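Local coordinates for Endonuclease/exonuclease/phosphatase domain-containing protein (Enterococcus faecalis, PDB 3L1W) that is of unproven function but probably acts as a metal-dependent phosphodiesterase of the endonuclease/exonuclease/phosphatase family, perhaps as a 3'-5' RNA exonuclease, at residues Phe58-Ala63 with Gly73-Tyr78; Pro125-Asn130 with Tyr159-Met164; Gly144-Leu149 with His176-Lys181; Gly197-Phe202 with Glu210-Asp215. All blocks are in the same frame, centred on the assembly; numbering follows the deposited sequence. Where two conformers were deposited one is given.

Interaction 1: Phe58-Ala63 with Gly73-Tyr78; sequences FTCLSA and GLAILY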
loop_
_atom_site.group_PDB
_atom_site.type_symbol
_atom_site.label_atom_id
_atom_site.label_comp_id
_atom_site.label_asym_id
_atom_site.label_seq_id
_atom_site.Cartn_x
_atom_site.Cartn_y
_atom_site.Cartn_z
ATOM N N PHE A 58 14.835 0.735 9.189
ATOM C CA PHE A 58 15.158 2.167 9.250
ATOM C C PHE A 58 16.172 2.584 10.313
ATOM O O PHE A 58 16.286 1.964 11.366
ATOM C CB PHE A 58 13.884 2.980 9.500
ATOM C CG PHE A 58 12.970 3.046 8.324
ATOM C CD1 PHE A 58 12.126 1.995 8.032
ATOM C CD2 PHE A 58 12.949 4.166 7.511
ATOM C CE1 PHE A 58 11.271 2.053 6.929
ATOM C CE2 PHE A 58 12.101 4.239 6.411
ATOM C CZ PHE A 58 11.262 3.173 6.114
ATOM N N THR A 59 16.899 3.662 10.028
ATOM C CA THR A 59 17.655 4.360 11.062
ATOM C C THR A 59 16.636 5.109 11.909
ATOM O O THR A 59 15.642 5.607 11.384
ATOM C CB THR A 59 18.668 5.327 10.426
ATOM O OG1 THR A 59 19.592 4.570 9.636
ATOM C CG2 THR A 59 19.457 6.078 11.501
ATOM N N CYS A 60 16.870 5.153 13.219
ATOM C CA CYS A 60 15.923 5.726 14.167
ATOM C C CYS A 60 16.540 6.842 14.993
ATOM O O CYS A 60 17.475 6.611 15.759
ATOM C CB CYS A 60 15.424 4.638 15.119
ATOM S SG CYS A 60 14.216 5.220 16.326
ATOM N N LEU A 61 16.011 8.046 14.817
ATOM C CA LEU A 61 16.292 9.177 15.682
ATOM C C LEU A 61 15.165 9.228 16.700
ATOM O O LEU A 61 14.000 9.124 16.336
ATOM C CB LEU A 61 16.265 10.455 14.851
ATOM C CG LEU A 61 16.181 11.772 15.614
ATOM C CD1 LEU A 61 17.505 12.056 16.322
ATOM C CD2 LEU A 61 15.832 12.894 14.644
ATOM N N SER A 62 15.490 9.383 17.978
ATOM C CA SER A 62 14.425 9.432 18.976
ATOM C C SER A 62 14.748 10.351 20.140
ATOM O O SER A 62 15.899 10.715 20.357
ATOM C CB SER A 62 14.090 8.037 19.510
ATOM O OG SER A 62 15.135 7.537 20.327
ATOM N N ALA A 63 13.705 10.715 20.878
ATOM C CA ALA A 63 13.837 11.536 22.079
ATOM C C ALA A 63 12.584 11.294 22.892
ATOM O O ALA A 63 11.566 10.868 22.348
ATOM C CB ALA A 63 13.963 13.005 21.713
ATOM N N GLY A 73 7.975 8.815 23.995
ATOM C CA GLY A 73 8.749 9.659 23.108
ATOM C C GLY A 73 8.280 9.692 21.667
ATOM O O GLY A 73 7.218 9.178 21.311
ATOM N N LEU A 74 9.102 10.330 20.846
ATOM C CA LEU A 74 8.861 10.473 19.421
ATOM C C LEU A 74 10.050 9.880 18.694
ATOM O O LEU A 74 11.141 9.761 19.258
ATOM C CB LEU A 74 8.753 11.945 19.046
ATOM C CG LEU A 74 7.699 12.781 19.761
ATOM C CD1 LEU A 74 7.760 14.234 19.297
ATOM C CD2 LEU A 74 6.300 12.188 19.538
ATOM N N ALA A 75 9.849 9.502 17.436
ATOM C CA ALA A 75 10.961 9.041 16.622
ATOM C C ALA A 75 10.816 9.573 15.219
ATOM O O ALA A 75 9.707 9.878 14.756
ATOM C CB ALA A 75 11.025 7.496 16.602
ATOM N N ILE A 76 11.945 9.706 14.541
ATOM C CA ILE A 76 11.927 9.887 13.102
ATOM C C ILE A 76 12.732 8.746 12.519
ATOM O O ILE A 76 13.914 8.600 12.818
ATOM C CB ILE A 76 12.534 11.237 12.674
ATOM C CG1 ILE A 76 11.736 12.387 13.283
ATOM C CG2 ILE A 76 12.525 11.344 11.135
ATOM C CD1 ILE A 76 12.358 13.758 13.050
ATOM N N LEU A 77 12.061 7.897 11.746
ATOM C CA LEU A 77 12.728 6.797 11.072
ATOM C C LEU A 77 13.114 7.295 9.695
ATOM O O LEU A 77 12.330 7.980 9.037
ATOM C CB LEU A 77 11.772 5.604 10.928
ATOM C CG LEU A 77 11.159 5.054 12.213
ATOM C CD1 LEU A 77 10.247 3.869 11.914
ATOM C CD2 LEU A 77 12.257 4.656 13.197
ATOM N N TYR A 78 14.314 6.959 9.247
ATOM C CA TYR A 78 14.719 7.351 7.900
ATOM C C TYR A 78 15.664 6.344 7.274
ATOM O O TYR A 78 16.363 5.598 7.966
ATOM C CB TYR A 78 15.317 8.771 7.883
ATOM C CG TYR A 78 16.578 8.941 8.699
ATOM C CD1 TYR A 78 17.826 8.949 8.089
ATOM C CD2 TYR A 78 16.517 9.093 10.074
ATOM C CE1 TYR A 78 18.986 9.119 8.839
ATOM C CE2 TYR A 78 17.677 9.262 10.829
ATOM C CZ TYR A 78 18.897 9.269 10.199
ATOM O OH TYR A 78 20.040 9.432 10.950
#

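Interaction 2: Pro125-Asn130 with Tyr159-Met164; sequences PFLVIN and YPTLLM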
loop_
_atom_site.group_PDB
_atom_site.type_symbol
_atom_site.label_atom_id
_atom_site.label_comp_id
_atom_site.label_asym_id
_atom_site.label_seq_id
_atom_site.Cartn_x
_atom_site.Cartn_y
_atom_site.Cartn_z
ATOM N N PRO A 125 19.161 21.297 2.003
ATOM C CA PRO A 125 18.549 20.616 3.146
ATOM C C PRO A 125 17.062 20.920 3.254
ATOM O O PRO A 125 16.576 21.903 2.688
ATOM C CB PRO A 125 19.268 21.237 4.352
ATOM C CG PRO A 125 20.435 21.979 3.801
ATOM C CD PRO A 125 20.037 22.397 2.429
ATOM N N PHE A 126 16.346 20.069 3.979
ATOM C CA PHE A 126 14.972 20.364 4.366
ATOM C C PHE A 126 14.751 20.007 5.831
ATOM O O PHE A 126 15.469 19.172 6.398
ATOM C CB PHE A 126 13.963 19.642 3.470
ATOM C CG PHE A 126 14.028 18.141 3.558
ATOM C CD1 PHE A 126 14.950 17.429 2.802
ATOM C CD2 PHE A 126 13.162 17.440 4.383
ATOM C CE1 PHE A 126 15.008 16.043 2.873
ATOM C CE2 PHE A 126 13.207 16.055 4.461
ATOM C CZ PHE A 126 14.139 15.352 3.706
ATOM N N LEU A 127 13.757 20.647 6.435
ATOM C CA LEU A 127 13.455 20.454 7.847
ATOM C C LEU A 127 12.252 19.537 8.045
ATOM O O LEU A 127 11.223 19.701 7.379
ATOM C CB LEU A 127 13.180 21.814 8.501
ATOM C CG LEU A 127 12.772 21.810 9.970
ATOM C CD1 LEU A 127 13.889 21.267 10.842
ATOM C CD2 LEU A 127 12.400 23.227 10.403
ATOM N N VAL A 128 12.389 18.566 8.950
ATOM C CA VAL A 128 11.253 17.728 9.364
ATOM C C VAL A 128 10.948 17.984 10.840
ATOM O O VAL A 128 11.852 17.944 11.674
ATOM C CB VAL A 128 11.562 16.243 9.178
ATOM C CG1 VAL A 128 10.409 15.380 9.720
ATOM C CG2 VAL A 128 11.828 15.928 7.708
ATOM N N ILE A 129 9.682 18.255 11.161
ATOM C CA ILE A 129 9.269 18.492 12.543
ATOM C C ILE A 129 8.188 17.480 12.902
ATOM O O ILE A 129 7.139 17.451 12.278
ATOM C CB ILE A 129 8.682 19.910 12.734
ATOM C CG1 ILE A 129 9.664 20.987 12.243
ATOM C CG2 ILE A 129 8.317 20.138 14.195
ATOM C CD1 ILE A 129 9.055 22.397 12.185
ATOM N N ASN A 130 8.467 16.653 13.905
ATOM C CA ASN A 130 7.544 15.619 14.373
ATOM C C ASN A 130 6.650 16.214 15.452
ATOM O O ASN A 130 7.129 16.586 16.524
ATOM C CB ASN A 130 8.335 14.435 14.932
ATOM C CG ASN A 130 7.456 13.235 15.250
ATOM O OD1 ASN A 130 6.250 13.370 15.432
ATOM N ND2 ASN A 130 8.069 12.057 15.331
ATOM N N TYR A 159 14.362 26.901 5.406
ATOM C CA TYR A 159 14.280 25.649 4.657
ATOM C C TYR A 159 12.858 25.225 4.283
ATOM O O TYR A 159 11.901 25.521 5.001
ATOM C CB TYR A 159 14.891 24.490 5.469
ATOM C CG TYR A 159 16.295 24.724 5.974
ATOM C CD1 TYR A 159 17.382 24.674 5.112
ATOM C CD2 TYR A 159 16.537 24.967 7.319
ATOM C CE1 TYR A 159 18.670 24.884 5.576
ATOM C CE2 TYR A 159 17.822 25.180 7.791
ATOM C CZ TYR A 159 18.882 25.130 6.913
ATOM O OH TYR A 159 20.161 25.332 7.373
ATOM N N PRO A 160 12.724 24.479 3.175
ATOM C CA PRO A 160 11.458 23.788 2.928
ATOM C C PRO A 160 11.199 22.901 4.134
ATOM O O PRO A 160 12.137 22.264 4.614
ATOM C CB PRO A 160 11.762 22.911 1.711
ATOM C CG PRO A 160 12.952 23.539 1.069
ATOM C CD PRO A 160 13.756 24.125 2.186
ATOM N N THR A 161 9.963 22.863 4.620
ATOM C CA THR A 161 9.691 22.221 5.904
ATOM C C THR A 161 8.494 21.288 5.818
ATOM O O THR A 161 7.497 21.615 5.158
ATOM C CB THR A 161 9.439 23.277 7.004
ATOM O OG1 THR A 161 10.626 24.059 7.194
ATOM C CG2 THR A 161 9.079 22.601 8.322
ATOM N N LEU A 162 8.617 20.124 6.464
ATOM C CA LEU A 162 7.533 19.148 6.593
ATOM C C LEU A 162 7.148 19.108 8.068
ATOM O O LEU A 162 7.945 18.697 8.920
ATOM C CB LEU A 162 7.982 17.751 6.139
ATOM C CG LEU A 162 8.498 17.652 4.701
ATOM C CD1 LEU A 162 9.213 16.318 4.457
ATOM C CD2 LEU A 162 7.359 17.855 3.716
ATOM N N LEU A 163 5.943 19.577 8.363
ATOM C CA LEU A 163 5.432 19.634 9.725
ATOM C C LEU A 163 4.418 18.505 9.845
ATOM O O LEU A 163 3.316 18.595 9.298
ATOM C CB LEU A 163 4.764 20.995 9.964
ATOM C CG LEU A 163 4.097 21.264 11.316
ATOM C CD1 LEU A 163 5.131 21.396 12.435
ATOM C CD2 LEU A 163 3.229 22.536 11.251
HETATM N N MSE A 164 4.793 17.431 10.539
HETATM C CA MSE A 164 4.050 16.173 10.427
HETATM C C MSE A 164 3.744 15.585 11.777
HETATM O O MSE A 164 4.612 15.508 12.635
HETATM C CB MSE A 164 4.888 15.134 9.674
HETATM C CG MSE A 164 5.643 15.682 8.500
HETATM SE SE MSE A 164 6.774 14.314 7.683
HETATM C CE MSE A 164 5.372 13.209 6.978
#

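Interaction 3: Gly144-Leu149 with His176-Lys181; sequences GMTVIL and HQLVQK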
loop_
_atom_site.group_PDB
_atom_site.type_symbol
_atom_site.label_atom_id
_atom_site.label_comp_id
_atom_site.label_asym_id
_atom_site.label_seq_id
_atom_site.Cartn_x
_atom_site.Cartn_y
_atom_site.Cartn_z
ATOM N N GLY A 144 1.168 24.845 22.432
ATOM C CA GLY A 144 2.274 23.977 22.068
ATOM C C GLY A 144 2.825 24.274 20.686
ATOM O O GLY A 144 4.036 24.296 20.483
HETATM N N MSE A 145 1.931 24.503 19.727
HETATM C CA MSE A 145 2.350 24.791 18.367
HETATM C C MSE A 145 3.024 26.156 18.293
HETATM O O MSE A 145 3.943 26.358 17.502
HETATM C CB MSE A 145 1.162 24.722 17.401
HETATM C CG MSE A 145 1.504 25.111 15.969
HETATM SE SE MSE A 145 2.865 23.958 15.168
HETATM C CE MSE A 145 1.904 22.278 15.287
ATOM N N THR A 146 2.585 27.079 19.139
ATOM C CA THR A 146 3.204 28.398 19.208
ATOM C C THR A 146 4.676 28.254 19.584
ATOM O O THR A 146 5.546 28.903 18.999
ATOM C CB THR A 146 2.458 29.304 20.208
ATOM O OG1 THR A 146 1.120 29.529 19.731
ATOM C CG2 THR A 146 3.160 30.652 20.358
ATOM N N VAL A 147 4.958 27.391 20.558
ATOM C CA VAL A 147 6.342 27.125 20.947
ATOM C C VAL A 147 7.145 26.509 19.795
ATOM O O VAL A 147 8.269 26.922 19.535
ATOM C CB VAL A 147 6.424 26.227 22.198
ATOM C CG1 VAL A 147 7.880 25.911 22.536
ATOM C CG2 VAL A 147 5.740 26.904 23.370
ATOM N N ILE A 148 6.577 25.527 19.095
ATOM C CA ILE A 148 7.271 24.965 17.937
ATOM C C ILE A 148 7.622 26.057 16.932
ATOM O O ILE A 148 8.758 26.154 16.467
ATOM C CB ILE A 148 6.413 23.895 17.222
ATOM C CG1 ILE A 148 6.158 22.721 18.165
ATOM C CG2 ILE A 148 7.083 23.423 15.909
ATOM C CD1 ILE A 148 5.370 21.588 17.541
ATOM N N LEU A 149 6.638 26.873 16.585
ATOM C CA LEU A 149 6.826 27.856 15.527
ATOM C C LEU A 149 7.818 28.945 15.917
ATOM O O LEU A 149 8.537 29.474 15.068
ATOM C CB LEU A 149 5.488 28.460 15.108
ATOM C CG LEU A 149 4.557 27.424 14.475
ATOM C CD1 LEU A 149 3.224 28.033 14.078
ATOM C CD2 LEU A 149 5.222 26.778 13.267
ATOM N N HIS A 176 -4.870 25.052 13.701
ATOM C CA HIS A 176 -4.734 24.885 12.256
ATOM C C HIS A 176 -4.695 26.229 11.544
ATOM O O HIS A 176 -3.998 26.392 10.545
ATOM C CB HIS A 176 -5.845 23.996 11.686
ATOM C CG HIS A 176 -5.690 22.554 12.043
ATOM N ND1 HIS A 176 -4.730 21.746 11.474
ATOM C CD2 HIS A 176 -6.357 21.779 12.931
ATOM C CE1 HIS A 176 -4.824 20.530 11.983
ATOM N NE2 HIS A 176 -5.800 20.526 12.875
ATOM N N GLN A 177 -5.442 27.193 12.057
ATOM C CA GLN A 177 -5.425 28.538 11.491
ATOM C C GLN A 177 -4.037 29.142 11.636
ATOM O O GLN A 177 -3.535 29.817 10.737
ATOM C CB GLN A 177 -6.475 29.436 12.160
ATOM C CG GLN A 177 -7.905 29.072 11.790
ATOM C CD GLN A 177 -8.141 29.112 10.290
ATOM O OE1 GLN A 177 -8.398 28.084 9.658
ATOM N NE2 GLN A 177 -8.040 30.302 9.709
ATOM N N LEU A 178 -3.396 28.881 12.773
ATOM C CA LEU A 178 -2.052 29.394 13.013
ATOM C C LEU A 178 -1.055 28.748 12.054
ATOM O O LEU A 178 -0.233 29.419 11.415
ATOM C CB LEU A 178 -1.630 29.124 14.458
ATOM C CG LEU A 178 -0.198 29.515 14.828
ATOM C CD1 LEU A 178 0.001 31.007 14.651
ATOM C CD2 LEU A 178 0.108 29.096 16.256
ATOM N N VAL A 179 -1.117 27.430 11.978
ATOM C CA VAL A 179 -0.227 26.677 11.105
ATOM C C VAL A 179 -0.378 27.106 9.634
ATOM O O VAL A 179 0.603 27.218 8.908
ATOM C CB VAL A 179 -0.458 25.165 11.296
ATOM C CG1 VAL A 179 0.184 24.360 10.175
ATOM C CG2 VAL A 179 0.061 24.732 12.673
ATOM N N GLN A 180 -1.605 27.401 9.220
ATOM C CA GLN A 180 -1.882 27.707 7.821
ATOM C C GLN A 180 -1.412 29.093 7.365
ATOM O O GLN A 180 -1.440 29.405 6.166
ATOM C CB GLN A 180 -3.366 27.469 7.518
ATOM C CG GLN A 180 -3.708 25.978 7.566
ATOM C CD GLN A 180 -5.198 25.703 7.560
ATOM O OE1 GLN A 180 -6.003 26.567 7.187
ATOM N NE2 GLN A 180 -5.579 24.490 7.976
ATOM N N LYS A 181 -0.963 29.918 8.306
ATOM C CA LYS A 181 -0.301 31.167 7.941
ATOM C C LYS A 181 0.961 30.874 7.122
ATOM O O LYS A 181 1.319 31.645 6.234
ATOM C CB LYS A 181 0.062 31.975 9.192
ATOM C CG LYS A 181 -1.122 32.368 10.067
ATOM C CD LYS A 181 -1.855 33.564 9.512
ATOM C CE LYS A 181 -2.782 34.170 10.558
ATOM N NZ LYS A 181 -3.142 35.581 10.232
#

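Interaction 4: Gly197-Phe202 with Glu210-Asp215; sequences GTFQNF and ELEEID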
loop_
_atom_site.group_PDB
_atom_site.type_symbol
_atom_site.label_atom_id
_atom_site.label_comp_id
_atom_site.label_asym_id
_atom_site.label_seq_id
_atom_site.Cartn_x
_atom_site.Cartn_y
_atom_site.Cartn_z
ATOM N N GLY A 197 -9.948 10.983 7.251
ATOM C CA GLY A 197 -9.665 10.851 8.669
ATOM C C GLY A 197 -8.670 9.740 8.947
ATOM O O GLY A 197 -8.435 8.873 8.096
ATOM N N THR A 198 -8.101 9.757 10.152
ATOM C CA THR A 198 -6.953 8.930 10.468
ATOM C C THR A 198 -7.089 8.147 11.774
ATOM O O THR A 198 -6.342 7.208 12.010
ATOM C CB THR A 198 -5.690 9.819 10.573
ATOM O OG1 THR A 198 -5.853 10.754 11.642
ATOM C CG2 THR A 198 -5.496 10.614 9.276
ATOM N N PHE A 199 -8.036 8.522 12.627
ATOM C CA PHE A 199 -8.144 7.862 13.922
ATOM C C PHE A 199 -9.391 6.979 14.027
ATOM O O PHE A 199 -10.513 7.482 13.908
ATOM C CB PHE A 199 -8.151 8.896 15.058
ATOM C CG PHE A 199 -8.273 8.272 16.420
ATOM C CD1 PHE A 199 -7.180 7.652 17.008
ATOM C CD2 PHE A 199 -9.485 8.273 17.093
ATOM C CE1 PHE A 199 -7.286 7.054 18.254
ATOM C CE2 PHE A 199 -9.603 7.675 18.336
ATOM C CZ PHE A 199 -8.501 7.061 18.920
ATOM N N GLN A 200 -9.195 5.682 14.268
ATOM C CA GLN A 200 -10.309 4.735 14.298
ATOM C C GLN A 200 -10.512 4.061 15.657
ATOM O O GLN A 200 -11.428 3.256 15.817
ATOM C CB GLN A 200 -10.199 3.673 13.177
ATOM C CG GLN A 200 -8.811 3.433 12.598
ATOM C CD GLN A 200 -7.865 2.695 13.541
ATOM O OE1 GLN A 200 -8.266 2.229 14.607
ATOM N NE2 GLN A 200 -6.601 2.562 13.128
ATOM N N ASN A 201 -9.667 4.386 16.630
ATOM C CA ASN A 201 -9.849 3.866 17.986
ATOM C C ASN A 201 -9.816 2.328 18.053
ATOM O O ASN A 201 -10.458 1.729 18.921
ATOM C CB ASN A 201 -11.174 4.385 18.556
ATOM C CG ASN A 201 -11.230 4.305 20.066
ATOM O OD1 ASN A 201 -10.227 4.524 20.748
ATOM N ND2 ASN A 201 -12.408 3.995 20.600
ATOM N N PHE A 202 -9.061 1.706 17.145
ATOM C CA PHE A 202 -8.947 0.242 17.041
ATOM C C PHE A 202 -10.248 -0.430 16.617
ATOM O O PHE A 202 -10.396 -1.636 16.779
ATOM C CB PHE A 202 -8.465 -0.402 18.349
ATOM C CG PHE A 202 -6.968 -0.329 18.572
ATOM C CD1 PHE A 202 -6.465 0.081 19.800
ATOM C CD2 PHE A 202 -6.075 -0.693 17.574
ATOM C CE1 PHE A 202 -5.108 0.140 20.031
ATOM C CE2 PHE A 202 -4.703 -0.639 17.792
ATOM C CZ PHE A 202 -4.221 -0.220 19.028
ATOM N N GLU A 210 -16.957 8.624 10.476
ATOM C CA GLU A 210 -16.751 8.711 11.924
ATOM C C GLU A 210 -15.283 8.722 12.354
ATOM O O GLU A 210 -14.977 8.831 13.543
ATOM C CB GLU A 210 -17.488 7.570 12.625
ATOM C CG GLU A 210 -19.005 7.688 12.524
ATOM C CD GLU A 210 -19.736 6.469 13.058
ATOM O OE1 GLU A 210 -19.231 5.821 13.994
ATOM O OE2 GLU A 210 -20.824 6.160 12.537
ATOM N N LEU A 211 -14.370 8.603 11.402
ATOM C CA LEU A 211 -12.953 8.732 11.741
ATOM C C LEU A 211 -12.677 10.152 12.224
ATOM O O LEU A 211 -13.308 11.100 11.764
ATOM C CB LEU A 211 -12.090 8.442 10.526
ATOM C CG LEU A 211 -12.254 7.023 9.991
ATOM C CD1 LEU A 211 -11.650 6.911 8.603
ATOM C CD2 LEU A 211 -11.607 6.024 10.947
ATOM N N GLU A 212 -11.755 10.299 13.171
ATOM C CA GLU A 212 -11.291 11.629 13.543
ATOM C C GLU A 212 -10.123 12.036 12.646
ATOM O O GLU A 212 -9.246 11.227 12.352
ATOM C CB GLU A 212 -10.870 11.653 15.017
ATOM C CG GLU A 212 -12.003 11.281 15.969
ATOM C CD GLU A 212 -11.599 11.379 17.427
ATOM O OE1 GLU A 212 -10.659 12.139 17.737
ATOM O OE2 GLU A 212 -12.215 10.687 18.262
ATOM N N GLU A 213 -10.131 13.286 12.199
ATOM C CA GLU A 213 -9.040 13.824 11.392
ATOM C C GLU A 213 -8.079 14.574 12.301
ATOM O O GLU A 213 -8.200 15.792 12.491
ATOM C CB GLU A 213 -9.574 14.774 10.318
ATOM C CG GLU A 213 -10.500 14.117 9.317
ATOM C CD GLU A 213 -11.204 15.113 8.415
ATOM O OE1 GLU A 213 -10.915 16.327 8.500
ATOM O OE2 GLU A 213 -12.063 14.673 7.624
ATOM N N ILE A 214 -7.126 13.850 12.875
ATOM C CA ILE A 214 -6.230 14.478 13.842
ATOM C C ILE A 214 -4.746 14.415 13.460
ATOM O O ILE A 214 -3.932 15.135 14.033
ATOM C CB ILE A 214 -6.442 13.930 15.279
ATOM C CG1 ILE A 214 -6.222 12.411 15.344
ATOM C CG2 ILE A 214 -7.838 14.322 15.799
ATOM C CD1 ILE A 214 -6.362 11.849 16.772
ATOM N N ASP A 215 -4.413 13.588 12.471
ATOM C CA ASP A 215 -3.033 13.511 11.975
ATOM C C ASP A 215 -2.931 14.287 10.679
ATOM O O ASP A 215 -3.847 14.236 9.866
ATOM C CB ASP A 215 -2.642 12.057 11.728
ATOM C CG ASP A 215 -2.741 11.220 12.977
ATOM O OD1 ASP A 215 -1.884 11.384 13.861
ATOM O OD2 ASP A 215 -3.685 10.409 13.083
HETATM O O HOH W 1 -12.813 7.400 15.550
#

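Interaction 1: Phe58-Ala63 with Gly73-Tyr78
Strands 59-63 and 73-78 run antiparallel, their axes 4.6 Å apart and 159° between their directions, as the two arms of a beta hairpin. Three hydrogen-bonded pairs, Thr59 with Tyr78, Leu61 with Ile76 and Ala63 with Leu74, each exchange two N-H...O=C bonds. Between them lie the non-hydrogen-bonded pairs Cys60-Leu77 and Ser62-Ala75. A CH-pi contact joins Thr59 and Tyr78: Thr59 CB sits over the middle of the Tyr78 ring, 4.0 Å from its centroid and 12° off the normal. Tyr78 takes the crowded first torsion, with CG between its backbone N and carbonyl carbon (chi1 62°), which swings the ring across the hairpin. Thr59 CG2, anti to the backbone N, lies 3.4 Å from Tyr78 OH, while OG1 turns aside to hydrogen-bond Glu80. On the same face Leu61 and Ile76 lie side by side, Leu61 CD2 3.9 Å from Ile76 CD1, and their side chains pack on Leu113 of strand 111-119. The other face carries Cys60, whose SG, anti to its backbone N, lies 3.7 Å from Leu77 CD2 and 3.9 Å from Ala75 CB; Val49 of helix 46-55 covers Cys60 and Ser62. At the open end of the hairpin Phe58 crosses Leu77 at about a right angle, CB to CB 3.7 Å, with the ring edge turned to the Tyr78 backbone. Strand 59-64 is the edge strand of its sheet, and the hairpin lies at that edge of the sandwich: six backbone hydrogen bonds fix the register, and apolar contacts on both faces join it to the sheet and helix covering it.

Interaction 2: Pro125-Asn130 with Tyr159-Met164
Four nearly straight backbone hydrogen bonds join strand 126-130 to 160-164, alternating in direction as parallel pairing demands. Leu127 gives its N-H to Pro160 O and receives Leu162 N on its own O at 2.8 Å; Ile129 likewise gives to Leu162 O and accepts from Met164 N, the last with an N-H...O angle of 176°. Each donor lies nearly along the C=O axis. Just before the strand begins, Thr161 OG1, beside its backbone N, bonds back to Tyr159 O at 2.9 Å from above the carbonyl plane; Lys220 NZ is a second donor to that oxygen. The pair forms the middle of one sheet of the DNase I-like sandwich and is a beta-alpha-beta crossover, with helices 138-151 and 153-158 between the two parallel strands. On one face Leu127 and Thr161 lie side by side, Leu127 CB 3.6 Å from Thr161 OG1, and Ile129 CG2 meets Leu163 CD1 at 3.9 Å. The other face looks into the sandwich: Leu162 CD1 touches Phe126 CE2 at 4.0 Å, and Asn130 spends both amide ends on strand 38-44, ND2 on Ile41 O and OD1 on Gln42. At the strand entrance Pro125 CG rests 3.8 Å from Tyr159 CE1.

Interaction 3: Gly144-Leu149 with His176-Lys181
Leu178, Val179 and Met145 lose the most surface where helix 138-151 meets helix 174-179 on the outside of the DNase I-like sandwich. The backbones stay well apart, CA of Met145 and CA of Val179 being 7.9 Å from each other, so side chains alone make the contact. Leu178 buries the most. Its CG is anti to the backbone N (chi1 176°), which extends the branch toward the other helix, where it meets Leu149 tip to tip: Leu149 CD1 lies 3.8 Å from Leu178 CG. CD2 of Leu178 also comes against the hydroxyl of Thr146, reaching OG1 crosswise at 3.6 Å. This is a methyl-to-oxygen van der Waals contact; the hydroxyl's hydrogen bond goes to Leu142 O one turn back in its own helix. Next to this pair, Met145, a selenomethionine, is bent at both chi2 and chi3 (60° and 61°), so that its chain curls round a single methyl of Val179 rather than stretching past it. The two side chains cross at about a right angle, and Met145 also packs on Val131 and Phe167. Val179 CG2, beside its backbone N, is the methyl enclosed by the bend, 3.6 Å from Met145 CG and 3.8 Å from Met145 SE.

Interaction 4: Gly197-Phe202 with Glu210-Asp215
One carbonyl oxygen, Glu212 O, accepts two successive backbone N-H groups: Thr198 N at 2.9 Å, from above the carbonyl plane, and Phe199 N at 3.0 Å, within it. With Thr198 and Phe199 both opposite Glu212 this is a classic beta bulge, and Glu212 N completes the pairing by returning a bond to a lone pair of Phe199 O. A water bridges Phe199 O and Glu210 O. Thr198 crosses Asp215 obliquely: OG1, in the crowded position between backbone N and carbonyl carbon (chi1 62°), donates to the anti lone pair of Asp215 OD2 at 2.6 Å. The same OD2 is hydrogen-bonded to His242 ND1. An aspartate paired with a histidine in this way recalls the Asp-His dyad of the DNase I-like fold, so Thr198 may act as a second-shell group that positions the carboxylate and, by its short bond, could lower its basicity. The other side chains pack round the bulge. Phe199 and Glu212 run alongside each other, ring and carboxylate planes 57° apart, with Phe199 CD2 3.8 Å from Glu212 CD; the ring also meets His242 edge-to-face. Ile214 lies alongside the same phenylalanine, its CD1 touching Phe199 CB at 3.9 Å. Leu211 and Gln200 lie side by side, pointing the same way, with Leu211 CD2 3.5 Å from Gln200 CB.

From the N terminus, interaction 1 comes first and closes the short hairpin loop between 58-63 and 73-78, at one edge of the sheet that includes strand 38-44. Interaction 2 then opens with strand 126-130, and before 159-164 closes it, interaction 3 has begun in helix 138-151; its partner 176-181 follows, so the two cross along the chain. They also touch: Leu163 packs on Val179 and Met145, and Ile129 on Ile148, which layers the helices on the sheet of 111-119, 126-132 and 161-164. Asn130 and Val128 meet the hairpin of interaction 1, joining the sheets across the sandwich. Interaction 4 comes last, closing a local loop that leads into strand 215-220, about 5 Å from interaction 3 at nearest atoms.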